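Local structure of ribonuclease S-3 (Pyrus pyrifolia, 1IQQ) at residues I126-I138 against I188-Y200. The protein is a pistil ribonuclease of the RNase T2 family that cleaves RNA and takes part in gametophytic self-incompatibility, the rejection of self pollen. Residues are numbered along the deposited sequence; the frame is centred on the assembly and turned at random.
With NAG (2-acetamido-2-deoxy-beta-D-glucopyranose), chain B.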
# COMPACT_ATOMS: atom_id res chain seq x y z
N ILE A 126 9.04 -8.70 13.84
CA ILE A 126 8.02 -7.71 14.23
C ILE A 126 6.65 -8.24 13.80
O ILE A 126 6.32 -8.31 12.62
CB ILE A 126 8.35 -6.37 13.54
CG1 ILE A 126 9.67 -5.81 14.13
CG2 ILE A 126 7.25 -5.29 13.74
CD1 ILE A 126 10.18 -4.56 13.41
N GLU A 127 5.90 -8.68 14.82
CA GLU A 127 4.56 -9.26 14.60
C GLU A 127 3.55 -8.23 15.09
O GLU A 127 3.91 -7.37 15.90
CB GLU A 127 4.46 -10.53 15.43
CG GLU A 127 5.53 -11.54 15.03
CD GLU A 127 5.21 -12.21 13.68
OE1 GLU A 127 4.01 -12.20 13.27
OE2 GLU A 127 6.15 -12.79 13.10
N PRO A 128 2.26 -8.34 14.65
CA PRO A 128 1.19 -7.39 15.04
C PRO A 128 0.68 -7.71 16.46
O PRO A 128 -0.47 -8.05 16.67
CB PRO A 128 0.14 -7.57 13.94
CG PRO A 128 0.29 -9.08 13.53
CD PRO A 128 1.79 -9.27 13.60
N ASP A 129 1.59 -7.51 17.40
CA ASP A 129 1.38 -7.81 18.80
C ASP A 129 0.88 -6.60 19.61
O ASP A 129 0.58 -6.74 20.82
CB ASP A 129 2.70 -8.32 19.39
CG ASP A 129 3.08 -9.72 18.95
OD1 ASP A 129 2.18 -10.55 18.66
OD2 ASP A 129 4.29 -9.98 18.95
N GLY A 130 0.75 -5.45 18.98
CA GLY A 130 0.25 -4.24 19.64
C GLY A 130 1.28 -3.62 20.58
O GLY A 130 0.90 -3.06 21.60
N LYS A 131 2.56 -3.76 20.27
CA LYS A 131 3.62 -3.20 21.09
C LYS A 131 4.02 -1.81 20.61
O LYS A 131 3.85 -1.47 19.45
CB LYS A 131 4.88 -4.05 20.98
CG LYS A 131 4.78 -5.49 21.51
CD LYS A 131 6.09 -6.20 21.26
CE LYS A 131 6.10 -7.66 21.80
NZ LYS A 131 7.46 -8.21 21.41
N LYS A 132 4.59 -0.98 21.51
CA LYS A 132 5.06 0.33 21.13
C LYS A 132 6.45 0.11 20.58
O LYS A 132 7.27 -0.62 21.17
CB LYS A 132 5.14 1.25 22.36
CG LYS A 132 3.74 1.78 22.73
CD LYS A 132 3.79 2.69 23.99
CE LYS A 132 2.39 3.05 24.49
NZ LYS A 132 2.50 3.84 25.78
N ARG A 133 6.72 0.69 19.43
CA ARG A 133 7.99 0.46 18.77
C ARG A 133 8.72 1.74 18.37
O ARG A 133 8.11 2.83 18.25
CB ARG A 133 7.70 -0.34 17.52
CG ARG A 133 6.99 -1.62 17.91
CD ARG A 133 6.78 -2.39 16.69
NE ARG A 133 5.98 -3.59 16.96
CZ ARG A 133 6.45 -4.75 17.36
NH1 ARG A 133 7.78 -4.90 17.56
NH2 ARG A 133 5.55 -5.72 17.54
N ALA A 134 10.05 1.63 18.22
CA ALA A 134 10.82 2.72 17.67
C ALA A 134 10.66 2.77 16.14
O ALA A 134 10.71 1.72 15.43
CB ALA A 134 12.31 2.56 17.99
N LEU A 135 10.52 3.96 15.58
CA LEU A 135 10.37 4.10 14.12
C LEU A 135 11.53 3.44 13.39
O LEU A 135 11.26 2.79 12.37
CB LEU A 135 10.41 5.58 13.77
CG LEU A 135 10.45 5.91 12.30
CD1 LEU A 135 9.19 5.40 11.62
CD2 LEU A 135 10.59 7.44 12.11
N LEU A 136 12.76 3.59 13.87
CA LEU A 136 13.91 3.05 13.13
C LEU A 136 13.84 1.55 13.03
O LEU A 136 14.34 1.04 12.06
CB LEU A 136 15.24 3.44 13.81
CG LEU A 136 16.49 3.16 13.00
CD1 LEU A 136 16.40 3.75 11.60
CD2 LEU A 136 17.64 3.87 13.79
N ASP A 137 13.27 0.87 14.03
CA ASP A 137 13.20 -0.59 13.94
C ASP A 137 12.21 -0.99 12.84
O ASP A 137 12.47 -1.96 12.12
CB ASP A 137 12.81 -1.21 15.28
CG ASP A 137 13.90 -1.07 16.34
OD1 ASP A 137 15.09 -1.01 15.96
OD2 ASP A 137 13.56 -1.03 17.53
N ILE A 138 11.09 -0.27 12.69
CA ILE A 138 10.16 -0.59 11.62
C ILE A 138 10.85 -0.30 10.27
O ILE A 138 10.76 -1.11 9.34
CB ILE A 138 8.90 0.30 11.78
CG1 ILE A 138 8.21 -0.07 13.08
CG2 ILE A 138 7.93 -0.01 10.57
CD1 ILE A 138 7.11 0.88 13.54
N ILE A 188 4.68 18.09 11.26
CA ILE A 188 3.45 18.73 11.73
C ILE A 188 2.21 17.97 11.34
O ILE A 188 1.17 18.18 11.93
CB ILE A 188 3.38 20.22 11.17
CG1 ILE A 188 2.26 21.07 11.83
CG2 ILE A 188 3.13 20.20 9.69
CD1 ILE A 188 2.25 21.06 13.38
N SER A 189 2.32 17.09 10.32
CA SER A 189 1.16 16.39 9.84
C SER A 189 0.63 15.31 10.78
O SER A 189 1.38 14.61 11.46
CB SER A 189 1.49 15.74 8.54
OG SER A 189 0.40 14.94 8.14
N PRO A 190 -0.69 15.18 10.85
CA PRO A 190 -1.22 14.15 11.72
C PRO A 190 -0.97 12.75 11.07
O PRO A 190 -1.25 11.74 11.74
CB PRO A 190 -2.72 14.54 11.81
CG PRO A 190 -2.95 15.25 10.58
CD PRO A 190 -1.74 16.13 10.41
N HIS A 191 -0.44 12.67 9.83
CA HIS A 191 -0.11 11.39 9.19
C HIS A 191 1.34 10.98 9.43
O HIS A 191 1.78 9.88 9.12
CB HIS A 191 -0.33 11.48 7.72
CG HIS A 191 -1.74 11.87 7.41
ND1 HIS A 191 -2.07 12.90 6.55
CD2 HIS A 191 -2.89 11.44 7.96
CE1 HIS A 191 -3.38 13.08 6.58
NE2 HIS A 191 -3.90 12.21 7.43
N TYR A 192 2.10 11.87 10.06
CA TYR A 192 3.53 11.62 10.30
C TYR A 192 3.78 10.59 11.35
O TYR A 192 3.06 10.54 12.42
CB TYR A 192 4.19 12.97 10.73
CG TYR A 192 5.57 12.88 11.37
CD1 TYR A 192 6.74 12.86 10.57
CD2 TYR A 192 5.70 12.92 12.73
CE1 TYR A 192 8.02 12.91 11.20
CE2 TYR A 192 6.96 12.97 13.37
CZ TYR A 192 8.08 12.96 12.57
OH TYR A 192 9.30 12.96 13.21
N CYS A 193 4.79 9.76 11.13
CA CYS A 193 5.17 8.78 12.15
C CYS A 193 6.31 9.34 13.00
O CYS A 193 7.36 9.64 12.49
CB CYS A 193 5.68 7.47 11.51
SG CYS A 193 4.39 6.48 10.69
N PRO A 194 6.12 9.45 14.31
CA PRO A 194 7.17 9.99 15.17
C PRO A 194 8.29 9.00 15.39
O PRO A 194 8.16 7.80 15.10
CB PRO A 194 6.42 10.28 16.45
CG PRO A 194 5.29 9.07 16.53
CD PRO A 194 4.91 8.97 15.06
N THR A 195 9.39 9.46 16.00
CA THR A 195 10.53 8.56 16.18
C THR A 195 10.34 7.44 17.18
O THR A 195 11.05 6.43 17.08
CB THR A 195 11.82 9.37 16.50
OG1 THR A 195 11.63 10.01 17.75
CG2 THR A 195 12.11 10.42 15.44
N ASN A 196 9.40 7.54 18.11
CA ASN A 196 9.23 6.52 19.09
C ASN A 196 7.77 6.35 19.44
O ASN A 196 6.92 7.20 19.10
CB ASN A 196 10.09 6.87 20.32
CG ASN A 196 10.34 5.66 21.19
OD1 ASN A 196 10.32 4.53 20.70
ND2 ASN A 196 10.60 5.88 22.47
N ASN A 197 7.49 5.20 20.06
CA ASN A 197 6.15 4.86 20.51
C ASN A 197 5.10 4.69 19.47
O ASN A 197 3.98 5.15 19.62
CB ASN A 197 5.73 5.85 21.59
CG ASN A 197 6.58 5.70 22.81
OD1 ASN A 197 6.85 4.57 23.26
ND2 ASN A 197 7.06 6.83 23.36
N ILE A 198 5.47 4.03 18.37
CA ILE A 198 4.50 3.69 17.33
C ILE A 198 3.93 2.31 17.66
O ILE A 198 4.67 1.35 17.79
CB ILE A 198 5.22 3.61 15.97
CG1 ILE A 198 5.76 5.00 15.57
CG2 ILE A 198 4.24 3.04 14.89
CD1 ILE A 198 6.69 4.97 14.39
N LYS A 199 2.62 2.21 17.78
CA LYS A 199 2.02 0.91 18.07
C LYS A 199 1.82 0.04 16.81
O LYS A 199 1.33 0.51 15.82
CB LYS A 199 0.62 1.09 18.73
CG LYS A 199 -0.10 -0.21 19.00
CD LYS A 199 -1.51 0.07 19.59
CE LYS A 199 -2.31 -1.26 19.62
NZ LYS A 199 -3.54 -1.11 20.46
N TYR A 200 2.28 -1.21 16.94
CA TYR A 200 1.99 -2.22 15.90
C TYR A 200 2.09 -3.57 16.63
O TYR A 200 3.12 -3.89 17.26
CB TYR A 200 3.00 -2.15 14.73
CG TYR A 200 2.84 -3.29 13.75
CD1 TYR A 200 1.74 -3.35 12.89
CD2 TYR A 200 3.75 -4.33 13.71
CE1 TYR A 200 1.57 -4.39 12.00
CE2 TYR A 200 3.58 -5.41 12.86
CZ TYR A 200 2.49 -5.44 11.99
OH TYR A 200 2.38 -6.47 11.06
OXT TYR A 200 1.08 -4.33 16.48
C1 NAG B . 0.83 -15.28 8.31
C2 NAG B . 0.20 -15.31 9.68
C3 NAG B . 0.61 -16.50 10.49
C4 NAG B . 0.32 -17.77 9.69
C5 NAG B . 0.94 -17.68 8.31
C6 NAG B . 0.55 -18.88 7.45
C7 NAG B . -0.18 -13.18 10.61
C8 NAG B . 0.55 -11.98 11.29
N2 NAG B . 0.66 -14.15 10.40
O3 NAG B . -0.20 -16.49 11.68
O4 NAG B . 0.84 -18.92 10.39
O5 NAG B . 0.47 -16.50 7.62
O6 NAG B . 1.28 -18.86 6.23
O7 NAG B . -1.40 -13.22 10.44
O HOH W 1 4.14 -8.46 10.93
O HOH W 2 13.42 5.55 16.02
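R133 holds the C-terminal carboxylate of Y200 side-on: NE donates to Y200 O at 2.9 Å and NH2 reaches the same oxygen at 3.1 Å, both with that atom close to the guanidinium plane. A third donor, K131 N, comes to Y200 O from above the carboxylate plane, while OXT of Y200 accepts from G130 N at 2.8 Å. The guanidinium lies flat between I126 CG2, centred over one face, and K131 CB, nearer the rim of the other; its charge probably stabilises the terminal carboxylate. On Y200, with CG anti to the backbone N (chi1 172°), the ring is carried to I126 and to P128, the centre of an inverse gamma turn. P128 CA sits over one ring face in a CH-pi contact, 4.0 Å from the centroid, whereas I126 CG2 meets the edge at CD2. A water joins Y200 OH to I126 O.

The backbones form a very short antiparallel pairing, 132-133 against 198-199, in which R133 and I198 make the hydrogen-bonded pair, each N-H bonded to the other's carbonyl oxygen. Two G1 beta bulges interrupt the pairing: G130 and K131 face Y200, and N197 and I198 face R133, with positive phi at G130 and N197. Strand 198-199 also pairs in parallel with strand 161-171, so the chain's last residues tie 132-133 to the main sheet of the RNase T2 fold.

Beyond the pairing, L135 N donates to T195 O at the start of helix 135-143. L135 CD1 touches both I198 CD1 (3.8 Å) and C193 CB, and I138 CD1 packs on I198 CG2. The C193-C155 disulfide links segment 188-200 to strand 152-158, whose L153 touches L135, I138 and C193; Y10 meets the Y200 ring edge-to-face.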